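Local coordinates for protein alkaline serine protease (Pseudoalteromonas sp., PDB 1Y9Z) that probably cleaves peptide bonds as a cold-adapted, subtilisin-like serine endopeptidase, with a beta-barrel domain inserted into its alpha/beta domain, at residues A[19-24]-A[382-387]; A[252-257]-A[349-354]; A[270-275]-A[299-304]. All coordinates share one frame; numbering follows the deposited sequence.

How the contacts relate
Contact 1 belongs to the subtilisin-like alpha/beta domain, whereas contacts 2 and 3 lie together on the opposite side of the chain's centre, about 47 and 54 Å from contact 1 between centres. There, strands 252-263, 275-280, 305-309 and 351-360 share one sheet, consistent with the inserted beta-barrel domain. Contact 1, partly buried, joins a helix end to a loop through cation-pi packing and a water. Contact 2, also partly buried, pairs two strands of the sheet with regular backbone bonds. Contact 3, at the surface, ties the loops leading into strands 275-280 and 305-309 by two backbone bonds. Contacts 2 and 3 touch: a lysine of contact 3 reaches a strand carbonyl of contact 2.

Contact 1 of 3, residues A[19-24]-A[382-387]; sequences SQAGNR and VWSYHP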
ATOM      1  N   SER A  19     -21.205   4.651   7.976  1.00 12.46           N
ATOM      2  CA  SER A  19     -22.076   5.000   9.097  1.00 13.66           C
ATOM      3  C   SER A  19     -22.536   3.809   9.931  1.00 13.10           C
ATOM      4  O   SER A  19     -22.810   3.961  11.119  1.00 13.90           O
ATOM      5  CB  SER A  19     -23.304   5.776   8.604  1.00 14.52           C
ATOM      6  OG  SER A  19     -24.188   4.941   7.878  1.00 19.27           O
ATOM      7  N   GLN A  20     -22.615   2.629   9.323  1.00 13.29           N
ATOM      8  CA  GLN A  20     -23.063   1.445  10.053  1.00 15.35           C
ATOM      9  C   GLN A  20     -21.930   0.489  10.415  1.00 14.64           C
ATOM     10  O   GLN A  20     -22.177  -0.599  10.942  1.00 15.45           O
ATOM     11  CB  GLN A  20     -24.115   0.691   9.235  1.00 17.47           C
ATOM     12  CG  GLN A  20     -25.326   1.533   8.851  1.00 20.97           C
ATOM     13  CD  GLN A  20     -25.976   2.203  10.048  1.00 23.28           C
ATOM     14  OE1 GLN A  20     -26.391   1.538  10.999  1.00 26.37           O
ATOM     15  NE2 GLN A  20     -26.068   3.526  10.006  1.00 24.08           N
ATOM     16  N   ALA A  21     -20.693   0.896  10.151  1.00 13.51           N
ATOM     17  CA  ALA A  21     -19.537   0.047  10.435  1.00 12.65           C
ATOM     18  C   ALA A  21     -19.364  -0.271  11.917  1.00 13.66           C
ATOM     19  O   ALA A  21     -18.545  -1.117  12.283  1.00 13.54           O
ATOM     20  CB  ALA A  21     -18.271   0.688   9.883  1.00 13.69           C
ATOM     21  N   GLY A  22     -20.132   0.401  12.767  1.00 13.20           N
ATOM     22  CA  GLY A  22     -20.050   0.144  14.191  1.00 13.19           C
ATOM     23  C   GLY A  22     -20.574  -1.241  14.525  1.00 12.69           C
ATOM     24  O   GLY A  22     -20.379  -1.732  15.640  1.00 13.17           O
ATOM     25  N   ASN A  23     -21.248  -1.881  13.571  1.00 12.42           N
ATOM     26  CA  ASN A  23     -21.765  -3.220  13.822  1.00 12.03           C
ATOM     27  C   ASN A  23     -20.748  -4.291  13.436  1.00 12.29           C
ATOM     28  O   ASN A  23     -21.004  -5.485  13.587  1.00 11.98           O
ATOM     29  CB  ASN A  23     -23.117  -3.434  13.103  1.00 12.18           C
ATOM     30  CG  ASN A  23     -23.009  -3.447  11.582  1.00 14.61           C
ATOM     31  OD1 ASN A  23     -23.959  -3.075  10.884  1.00 15.11           O
ATOM     32  ND2 ASN A  23     -21.879  -3.900  11.061  1.00 14.07           N
ATOM     33  N   ARG A  24     -19.585  -3.847  12.959  1.00 12.28           N
ATOM     34  CA  ARG A  24     -18.501  -4.746  12.559  1.00 11.47           C
ATOM     35  C   ARG A  24     -17.234  -4.471  13.370  1.00 11.04           C
ATOM     36  O   ARG A  24     -17.032  -3.371  13.887  1.00 11.30           O
ATOM     37  CB  ARG A  24     -18.139  -4.551  11.077  1.00 12.32           C
ATOM     38  CG  ARG A  24     -19.237  -4.820  10.055  1.00 13.86           C
ATOM     39  CD  ARG A  24     -19.614  -6.290   9.985  1.00 14.55           C
ATOM     40  NE  ARG A  24     -20.477  -6.681  11.093  1.00 14.00           N
ATOM     41  CZ  ARG A  24     -20.825  -7.934  11.362  1.00 14.69           C
ATOM     42  NH1 ARG A  24     -21.617  -8.196  12.392  1.00 16.67           N
ATOM     43  NH2 ARG A  24     -20.377  -8.928  10.607  1.00 14.88           N
ATOM     44  N   VAL A 382     -18.468  -3.168   3.361  1.00 12.00           N
ATOM     45  CA  VAL A 382     -19.576  -3.790   2.653  1.00 12.86           C
ATOM     46  C   VAL A 382     -20.415  -4.639   3.600  1.00 12.25           C
ATOM     47  O   VAL A 382     -21.645  -4.601   3.562  1.00 13.75           O
ATOM     48  CB  VAL A 382     -19.057  -4.667   1.492  1.00 13.33           C
ATOM     49  CG1 VAL A 382     -20.198  -5.469   0.887  1.00 16.52           C
ATOM     50  CG2 VAL A 382     -18.414  -3.786   0.432  1.00 14.48           C
ATOM     51  N   TRP A 383     -19.748  -5.398   4.462  1.00 12.61           N
ATOM     52  CA  TRP A 383     -20.441  -6.261   5.408  1.00 11.81           C
ATOM     53  C   TRP A 383     -21.317  -5.463   6.376  1.00 12.49           C
ATOM     54  O   TRP A 383     -22.351  -5.955   6.826  1.00 12.98           O
ATOM     55  CB  TRP A 383     -19.420  -7.082   6.200  1.00 11.18           C
ATOM     56  CG  TRP A 383     -19.947  -8.362   6.784  1.00 11.74           C
ATOM     57  CD1 TRP A 383     -21.247  -8.792   6.811  1.00 11.94           C
ATOM     58  CD2 TRP A 383     -19.175  -9.381   7.426  1.00 11.54           C
ATOM     59  NE1 TRP A 383     -21.326 -10.020   7.428  1.00 12.92           N
ATOM     60  CE2 TRP A 383     -20.068 -10.404   7.815  1.00 12.14           C
ATOM     61  CE3 TRP A 383     -17.809  -9.530   7.709  1.00 11.96           C
ATOM     62  CZ2 TRP A 383     -19.641 -11.563   8.474  1.00 12.07           C
ATOM     63  CZ3 TRP A 383     -17.385 -10.683   8.364  1.00 12.12           C
ATOM     64  CH2 TRP A 383     -18.301 -11.683   8.740  1.00 11.88           C
ATOM     65  N   SER A 384     -20.911  -4.236   6.695  1.00 12.69           N
ATOM     66  CA  SER A 384     -21.683  -3.416   7.628  1.00 12.78           C
ATOM     67  C   SER A 384     -23.084  -3.103   7.109  1.00 13.53           C
ATOM     68  O   SER A 384     -23.986  -2.806   7.895  1.00 13.65           O
ATOM     69  CB  SER A 384     -20.945  -2.111   7.955  1.00 12.58           C
ATOM     70  OG  SER A 384     -20.976  -1.193   6.877  1.00 11.60           O
ATOM     71  N   TYR A 385     -23.267  -3.164   5.792  1.00 14.05           N
ATOM     72  CA  TYR A 385     -24.577  -2.902   5.199  1.00 14.90           C
ATOM     73  C   TYR A 385     -25.469  -4.133   5.321  1.00 15.43           C
ATOM     74  O   TYR A 385     -26.697  -4.032   5.253  1.00 16.66           O
ATOM     75  CB  TYR A 385     -24.459  -2.541   3.715  1.00 15.09           C
ATOM     76  CG  TYR A 385     -24.014  -1.126   3.410  1.00 16.38           C
ATOM     77  CD1 TYR A 385     -22.663  -0.780   3.390  1.00 17.28           C
ATOM     78  CD2 TYR A 385     -24.949  -0.138   3.091  1.00 16.70           C
ATOM     79  CE1 TYR A 385     -22.252   0.510   3.049  1.00 17.41           C
ATOM     80  CE2 TYR A 385     -24.549   1.155   2.753  1.00 17.68           C
ATOM     81  CZ  TYR A 385     -23.202   1.473   2.730  1.00 16.96           C
ATOM     82  OH  TYR A 385     -22.808   2.744   2.370  1.00 19.02           O
ATOM     83  N   HIS A 386     -24.847  -5.296   5.493  1.00 14.76           N
ATOM     84  CA  HIS A 386     -25.581  -6.553   5.605  1.00 15.54           C
ATOM     85  C   HIS A 386     -24.930  -7.493   6.611  1.00 15.44           C
ATOM     86  O   HIS A 386     -24.429  -8.556   6.246  1.00 14.12           O
ATOM     87  CB  HIS A 386     -25.645  -7.234   4.238  1.00 16.53           C
ATOM     88  CG  HIS A 386     -26.396  -6.448   3.210  1.00 18.19           C
ATOM     89  ND1 HIS A 386     -27.768  -6.313   3.235  1.00 19.90           N
ATOM     90  CD2 HIS A 386     -25.967  -5.731   2.145  1.00 18.87           C
ATOM     91  CE1 HIS A 386     -28.151  -5.550   2.227  1.00 18.97           C
ATOM     92  NE2 HIS A 386     -27.077  -5.183   1.551  1.00 20.57           N
ATOM     93  N   PRO A 387     -24.944  -7.117   7.898  1.00 15.53           N
ATOM     94  CA  PRO A 387     -24.348  -7.930   8.960  1.00 15.99           C
ATOM     95  C   PRO A 387     -25.010  -9.288   9.165  1.00 18.28           C
ATOM     96  O   PRO A 387     -24.480 -10.139   9.882  1.00 19.14           O
ATOM     97  CB  PRO A 387     -24.470  -7.030  10.185  1.00 15.99           C
ATOM     98  CG  PRO A 387     -25.732  -6.273   9.910  1.00 16.38           C
ATOM     99  CD  PRO A 387     -25.566  -5.904   8.458  1.00 16.20           C
TER
HETATM  100  O   HOH W   1     -21.732   1.470   6.890  1.00 14.74           O
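Ser384 OG is gripped from two sources: it accepts from a water at 2.8 Å and is hydrogen-bonded to Leu381 O in its own helix. Its chi1 of 73° sets OG between the backbone N and the carbonyl carbon, where it meets the water. The same water accepts a hydrogen bond from Gln20 N, so it bridges loop 19-24 to the helix end. Ser384 CB packs against Ala21 CA at 3.6 Å. Beyond it, Arg24 crosses Trp383 at about a right angle. Its NH2 sits 3.2 Å above the plane of the Trp383 indole, over the ring centre, a cation-pi contact in which the two planes stand 68° apart. Arg24 CD lies over the five-membered ring as a CH-pi partner. Pro387 CB covers one guanidinium face, 3.8 Å from Arg24 NH1 and offset toward the rim. Arg24 NE donates to Asn23 O at 2.8 Å, from above the carbonyl plane, which helps fix the group's rotation. Trp383 NE1 is satisfied by Cys389 O, and its ring also rests on Ala391 and Val394. The whole closes the C-terminal end of helix 368-385, which begins at Thr368 and Ser369 of the phenylmethanesulfonic acid pocket, the central helix expected in the subtilisin alpha/beta fold.

Contact 2 of 3, residues A[252-257]-A[349-354]; sequences SATGAL and GQSTTV
Leu257, Thr352 and Thr254 lose the largest areas where strand 252-257 pairs with the antiparallel run 349-354. Leu257 approaches Thr352 through its CB, 3.5 Å from Thr352 OG1. Its CG is anti to the backbone N (chi1 -175°), and the side chain packs on Ile276 and Leu278 of strand 275-280 and on Leu348. Thr352 OG1 is turned back along its own segment and donates to Gln350 O at 3.1 Å. Leu257 N reaches that same oxygen at 2.9 Å from the opposite face of the carbonyl plane, so one carbonyl is held by two donors. Gly349 N then meets Leu257 O at 2.7 Å, in the carbonyl plane and on a lone pair, closing this end of the pairing.

Further along, Gly255 and Thr352 form a hydrogen-bonded pair, as do Ala253 and Val354. Between them lies the non-hydrogen-bonded pair Thr254 and Thr353, whose OG1 atoms are 2.9 Å apart in a hydrogen bond that either could donate. Thr254 CG2, anti to the backbone N, comes 3.6 Å from Ser351 OG. Thr352, on the opposite face of the sheet, turns to Ile219 and Ile221 of strand 214-221, while Val354 packs on Ile276.

The chemistry is therefore divided between the two faces of this pair: the hydroxyls of Thr254, Ser351 and Thr353 lie with Ala256 on the more exposed face, while Ala253, Val354 and Thr352 turn to the buried one, probably the inside of the barrel, where the bond to Gln350 O satisfies Thr352 OG1.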
ATOM      1  N   SER A 252      15.365  20.365  -1.055  1.00 14.45           N
ATOM      2  CA  SER A 252      14.523  21.017  -2.044  1.00 14.73           C
ATOM      3  C   SER A 252      15.398  21.625  -3.128  1.00 15.33           C
ATOM      4  O   SER A 252      16.537  22.022  -2.871  1.00 16.50           O
ATOM      5  CB  SER A 252      13.678  22.111  -1.389  1.00 16.12           C
ATOM      6  OG  SER A 252      12.807  21.561  -0.416  1.00 18.15           O
ATOM      7  N   ALA A 253      14.864  21.678  -4.342  1.00 16.34           N
ATOM      8  CA  ALA A 253      15.579  22.244  -5.477  1.00 16.23           C
ATOM      9  C   ALA A 253      14.588  23.044  -6.308  1.00 16.41           C
ATOM     10  O   ALA A 253      13.448  22.622  -6.503  1.00 16.75           O
ATOM     11  CB  ALA A 253      16.198  21.136  -6.320  1.00 16.22           C
ATOM     12  N   THR A 254      15.023  24.204  -6.789  1.00 16.36           N
ATOM     13  CA  THR A 254      14.166  25.064  -7.594  1.00 17.21           C
ATOM     14  C   THR A 254      14.875  25.499  -8.871  1.00 17.94           C
ATOM     15  O   THR A 254      16.049  25.866  -8.846  1.00 19.65           O
ATOM     16  CB  THR A 254      13.751  26.325  -6.811  1.00 16.29           C
ATOM     17  OG1 THR A 254      13.041  25.941  -5.626  1.00 16.25           O
ATOM     18  CG2 THR A 254      12.851  27.211  -7.666  1.00 16.75           C
ATOM     19  N   GLY A 255      14.150  25.452  -9.983  1.00 18.28           N
ATOM     20  CA  GLY A 255      14.722  25.847 -11.257  1.00 18.92           C
ATOM     21  C   GLY A 255      13.726  25.691 -12.388  1.00 19.64           C
ATOM     22  O   GLY A 255      12.645  25.136 -12.200  1.00 19.49           O
ATOM     23  N   ALA A 256      14.082  26.189 -13.567  1.00 19.19           N
ATOM     24  CA  ALA A 256      13.202  26.083 -14.721  1.00 19.87           C
ATOM     25  C   ALA A 256      13.057  24.614 -15.103  1.00 19.75           C
ATOM     26  O   ALA A 256      14.033  23.864 -15.098  1.00 19.46           O
ATOM     27  CB  ALA A 256      13.771  26.878 -15.889  1.00 20.09           C
ATOM     28  N   LEU A 257      11.834  24.208 -15.428  1.00 20.69           N
ATOM     29  CA  LEU A 257      11.573  22.826 -15.812  1.00 21.67           C
ATOM     30  C   LEU A 257      12.065  22.555 -17.229  1.00 22.98           C
ATOM     31  O   LEU A 257      11.713  23.270 -18.169  1.00 23.23           O
ATOM     32  CB  LEU A 257      10.074  22.525 -15.724  1.00 21.26           C
ATOM     33  CG  LEU A 257       9.659  21.075 -15.996  1.00 20.77           C
ATOM     34  CD1 LEU A 257      10.251  20.162 -14.930  1.00 21.87           C
ATOM     35  CD2 LEU A 257       8.142  20.970 -16.007  1.00 21.63           C
ATOM     36  N   GLY A 349       9.816  25.017 -18.789  1.00 26.27           N
ATOM     37  CA  GLY A 349      10.322  26.378 -18.799  1.00 26.62           C
ATOM     38  C   GLY A 349       9.922  27.177 -17.575  1.00 25.97           C
ATOM     39  O   GLY A 349      10.527  28.206 -17.271  1.00 26.65           O
ATOM     40  N   GLN A 350       8.904  26.705 -16.863  1.00 25.43           N
ATOM     41  CA  GLN A 350       8.427  27.391 -15.671  1.00 24.79           C
ATOM     42  C   GLN A 350       9.202  26.993 -14.419  1.00 23.73           C
ATOM     43  O   GLN A 350       9.688  25.866 -14.306  1.00 22.65           O
ATOM     44  CB  GLN A 350       6.934  27.116 -15.472  1.00 24.82           C
ATOM     45  CG  GLN A 350       6.055  27.714 -16.562  1.00 25.96           C
ATOM     46  CD  GLN A 350       4.580  27.424 -16.361  1.00 26.25           C
ATOM     47  OE1 GLN A 350       4.026  27.675 -15.290  1.00 26.90           O
ATOM     48  NE2 GLN A 350       3.932  26.903 -17.397  1.00 27.35           N
ATOM     49  N   SER A 351       9.317  27.930 -13.483  1.00 22.70           N
ATOM     50  CA  SER A 351      10.028  27.689 -12.234  1.00 22.13           C
ATOM     51  C   SER A 351       9.348  26.555 -11.477  1.00 21.57           C
ATOM     52  O   SER A 351       8.152  26.617 -11.192  1.00 22.41           O
ATOM     53  CB  SER A 351      10.035  28.955 -11.376  1.00 22.14           C
ATOM     54  OG  SER A 351      10.777  28.759 -10.184  1.00 22.63           O
ATOM     55  N   THR A 352      10.119  25.524 -11.153  1.00 19.58           N
ATOM     56  CA  THR A 352       9.588  24.366 -10.446  1.00 18.83           C
ATOM     57  C   THR A 352      10.419  24.020  -9.220  1.00 17.82           C
ATOM     58  O   THR A 352      11.646  24.114  -9.239  1.00 17.52           O
ATOM     59  CB  THR A 352       9.556  23.134 -11.372  1.00 18.49           C
ATOM     60  OG1 THR A 352       8.826  23.449 -12.562  1.00 18.62           O
ATOM     61  CG2 THR A 352       8.889  21.955 -10.674  1.00 17.86           C
ATOM     62  N   THR A 353       9.740  23.617  -8.152  1.00 17.28           N
ATOM     63  CA  THR A 353      10.416  23.231  -6.926  1.00 17.04           C
ATOM     64  C   THR A 353      10.104  21.773  -6.629  1.00 16.39           C
ATOM     65  O   THR A 353       8.942  21.397  -6.480  1.00 16.58           O
ATOM     66  CB  THR A 353       9.959  24.084  -5.730  1.00 18.17           C
ATOM     67  OG1 THR A 353      10.242  25.464  -5.993  1.00 18.67           O
ATOM     68  CG2 THR A 353      10.690  23.660  -4.460  1.00 17.06           C
ATOM     69  N   VAL A 354      11.149  20.958  -6.569  1.00 15.16           N
ATOM     70  CA  VAL A 354      11.005  19.541  -6.266  1.00 15.75           C
ATOM     71  C   VAL A 354      11.582  19.353  -4.877  1.00 14.92           C
ATOM     72  O   VAL A 354      12.654  19.874  -4.569  1.00 15.39           O
ATOM     73  CB  VAL A 354      11.794  18.665  -7.256  1.00 16.32           C
ATOM     74  CG1 VAL A 354      11.664  17.196  -6.869  1.00 18.19           C
ATOM     75  CG2 VAL A 354      11.280  18.889  -8.664  1.00 19.48           C
TER

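Contact 3 of 3, residues A[270-275]-A[299-304]; sequences GNMANK and KTAGAK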
ATOM      1  N   GLY A 270      20.991  17.667 -22.738  1.00 32.44           N
ATOM      2  CA  GLY A 270      21.550  18.976 -23.018  1.00 32.54           C
ATOM      3  C   GLY A 270      22.159  19.507 -21.735  1.00 32.10           C
ATOM      4  O   GLY A 270      22.796  18.756 -20.997  1.00 32.04           O
ATOM      5  N   ASN A 271      21.965  20.792 -21.457  1.00 32.17           N
ATOM      6  CA  ASN A 271      22.503  21.384 -20.238  1.00 32.27           C
ATOM      7  C   ASN A 271      21.395  21.586 -19.212  1.00 31.22           C
ATOM      8  O   ASN A 271      20.565  22.486 -19.347  1.00 31.33           O
ATOM      9  CB  ASN A 271      23.177  22.723 -20.544  1.00 33.71           C
ATOM     10  CG  ASN A 271      23.744  23.383 -19.302  1.00 35.52           C
ATOM     11  OD1 ASN A 271      24.490  22.763 -18.543  1.00 36.42           O
ATOM     12  ND2 ASN A 271      23.394  24.646 -19.091  1.00 36.95           N
ATOM     13  N   MET A 272      21.391  20.739 -18.185  1.00 30.37           N
ATOM     14  CA  MET A 272      20.383  20.808 -17.132  1.00 29.22           C
ATOM     15  C   MET A 272      20.815  21.653 -15.939  1.00 29.32           C
ATOM     16  O   MET A 272      20.158  21.642 -14.898  1.00 29.93           O
ATOM     17  CB  MET A 272      20.030  19.398 -16.649  1.00 27.50           C
ATOM     18  CG  MET A 272      19.147  18.608 -17.600  1.00 24.88           C
ATOM     19  SD  MET A 272      17.519  19.352 -17.813  1.00 23.83           S
ATOM     20  CE  MET A 272      16.942  18.483 -19.267  1.00 23.19           C
ATOM     21  N   ALA A 273      21.915  22.382 -16.087  1.00 29.11           N
ATOM     22  CA  ALA A 273      22.403  23.225 -15.003  1.00 28.66           C
ATOM     23  C   ALA A 273      21.313  24.199 -14.568  1.00 29.06           C
ATOM     24  O   ALA A 273      20.656  24.821 -15.403  1.00 28.61           O
ATOM     25  CB  ALA A 273      23.643  23.990 -15.454  1.00 28.31           C
ATOM     26  N   ASN A 274      21.120  24.320 -13.257  1.00 28.94           N
ATOM     27  CA  ASN A 274      20.115  25.219 -12.694  1.00 29.75           C
ATOM     28  C   ASN A 274      18.697  24.916 -13.169  1.00 28.68           C
ATOM     29  O   ASN A 274      17.831  25.791 -13.155  1.00 29.19           O
ATOM     30  CB  ASN A 274      20.463  26.672 -13.031  1.00 31.70           C
ATOM     31  CG  ASN A 274      21.737  27.138 -12.353  1.00 33.72           C
ATOM     32  OD1 ASN A 274      21.821  27.175 -11.124  1.00 35.73           O
ATOM     33  ND2 ASN A 274      22.736  27.494 -13.151  1.00 34.82           N
ATOM     34  N   LYS A 275      18.457  23.674 -13.574  1.00 27.18           N
ATOM     35  CA  LYS A 275      17.139  23.282 -14.060  1.00 25.30           C
ATOM     36  C   LYS A 275      16.576  22.073 -13.320  1.00 23.73           C
ATOM     37  O   LYS A 275      17.317  21.302 -12.709  1.00 23.48           O
ATOM     38  CB  LYS A 275      17.217  22.934 -15.549  1.00 27.14           C
ATOM     39  CG  LYS A 275      17.673  24.059 -16.465  1.00 28.83           C
ATOM     40  CD  LYS A 275      16.541  25.021 -16.783  1.00 30.80           C
ATOM     41  CE  LYS A 275      16.953  26.001 -17.875  1.00 32.16           C
ATOM     42  NZ  LYS A 275      15.833  26.888 -18.295  1.00 34.13           N
ATOM     43  N   LYS A 299      21.067  13.847 -13.796  1.00 21.97           N
ATOM     44  CA  LYS A 299      22.126  14.285 -12.891  1.00 23.24           C
ATOM     45  C   LYS A 299      23.405  14.649 -13.637  1.00 24.21           C
ATOM     46  O   LYS A 299      24.005  15.698 -13.391  1.00 23.90           O
ATOM     47  CB  LYS A 299      22.431  13.188 -11.867  1.00 23.08           C
ATOM     48  CG  LYS A 299      23.526  13.549 -10.872  1.00 23.91           C
ATOM     49  CD  LYS A 299      23.128  14.741 -10.014  1.00 23.94           C
ATOM     50  CE  LYS A 299      24.256  15.160  -9.083  1.00 24.85           C
ATOM     51  NZ  LYS A 299      25.448  15.642  -9.834  1.00 27.06           N
ATOM     52  N   THR A 300      23.824  13.774 -14.546  1.00 25.10           N
ATOM     53  CA  THR A 300      25.034  14.002 -15.324  1.00 25.79           C
ATOM     54  C   THR A 300      24.938  15.315 -16.096  1.00 25.97           C
ATOM     55  O   THR A 300      25.935  16.021 -16.261  1.00 26.28           O
ATOM     56  CB  THR A 300      25.272  12.849 -16.319  1.00 25.90           C
ATOM     57  OG1 THR A 300      25.376  11.614 -15.600  1.00 26.86           O
ATOM     58  CG2 THR A 300      26.556  13.076 -17.106  1.00 26.32           C
ATOM     59  N   ALA A 301      23.736  15.639 -16.559  1.00 25.51           N
ATOM     60  CA  ALA A 301      23.509  16.866 -17.313  1.00 25.56           C
ATOM     61  C   ALA A 301      23.592  18.096 -16.412  1.00 25.39           C
ATOM     62  O   ALA A 301      23.557  19.228 -16.895  1.00 25.51           O
ATOM     63  CB  ALA A 301      22.152  16.812 -18.003  1.00 26.07           C
ATOM     64  N   GLY A 302      23.692  17.867 -15.104  1.00 25.09           N
ATOM     65  CA  GLY A 302      23.796  18.966 -14.157  1.00 24.08           C
ATOM     66  C   GLY A 302      22.500  19.407 -13.495  1.00 23.11           C
ATOM     67  O   GLY A 302      22.435  20.494 -12.920  1.00 23.83           O
ATOM     68  N   ALA A 303      21.471  18.569 -13.558  1.00 22.00           N
ATOM     69  CA  ALA A 303      20.176  18.896 -12.967  1.00 21.14           C
ATOM     70  C   ALA A 303      20.238  19.166 -11.464  1.00 20.48           C
ATOM     71  O   ALA A 303      21.002  18.528 -10.739  1.00 20.33           O
ATOM     72  CB  ALA A 303      19.182  17.770 -13.247  1.00 21.51           C
ATOM     73  N   LYS A 304      19.426  20.115 -11.008  1.00 20.68           N
ATOM     74  CA  LYS A 304      19.359  20.470  -9.590  1.00 20.77           C
ATOM     75  C   LYS A 304      18.325  19.593  -8.894  1.00 20.31           C
ATOM     76  O   LYS A 304      18.457  19.270  -7.713  1.00 19.84           O
ATOM     77  CB  LYS A 304      18.965  21.939  -9.418  1.00 22.52           C
ATOM     78  CG  LYS A 304      20.028  22.935  -9.845  1.00 25.40           C
ATOM     79  CD  LYS A 304      19.545  24.367  -9.654  1.00 27.94           C
ATOM     80  CE  LYS A 304      19.233  24.677  -8.200  1.00 29.29           C
ATOM     81  NZ  LYS A 304      18.767  26.083  -8.038  1.00 31.49           N
TER
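Met272, in the loop before strand 275-280, meets Ala301, in the link between helix 291-300 and strand 305-309, within a beta-alpha-beta crossover whose two strands run parallel. Gly302, with positive phi, ends the helix in a Schellman motif, with two bonds back into its last turn; one is Gly302 N to Lys299 O at 2.8 Å. Ala301 O accepts from Met272 N at 2.9 Å, the donor lying above the carbonyl plane. A CB at Gly302 would press on Ala273 N and on the preceding carbonyl oxygen, so glycine suits this position.

Residues Met272 to Lys275 form a type II beta turn, and Met272 O is satisfied within it by Lys275 N at 3.0 Å. Met272 O also receives a CA-H...O contact from Ala303, while Gly302 O receives one from Ala273 CA. Lys275 O, from the last residue of the turn, accepts from Lys304 N at 3.0 Å; this bond is straight, with an N-H...O angle of 165°, and the donor stands nearly along the C=O axis.

Apolar contact backs these bonds. Met272 CG, anti to the carbonyl carbon (chi1 -75°), meets Ala301 CB at 3.5 Å, and Ala303 CB packs beside Met272 CB. Met272 reaches on to Ala258 and Cys277.

The aliphatic chain of Lys304 crosses over Asn274, and its NZ donates to Thr254 O of strand 252-263. An alanine here would probably leave Thr254 O without this donor and open a gap beside the turn. The closest point of that crossing is Lys304 CD, which rests 3.2 Å from Asn274 CA.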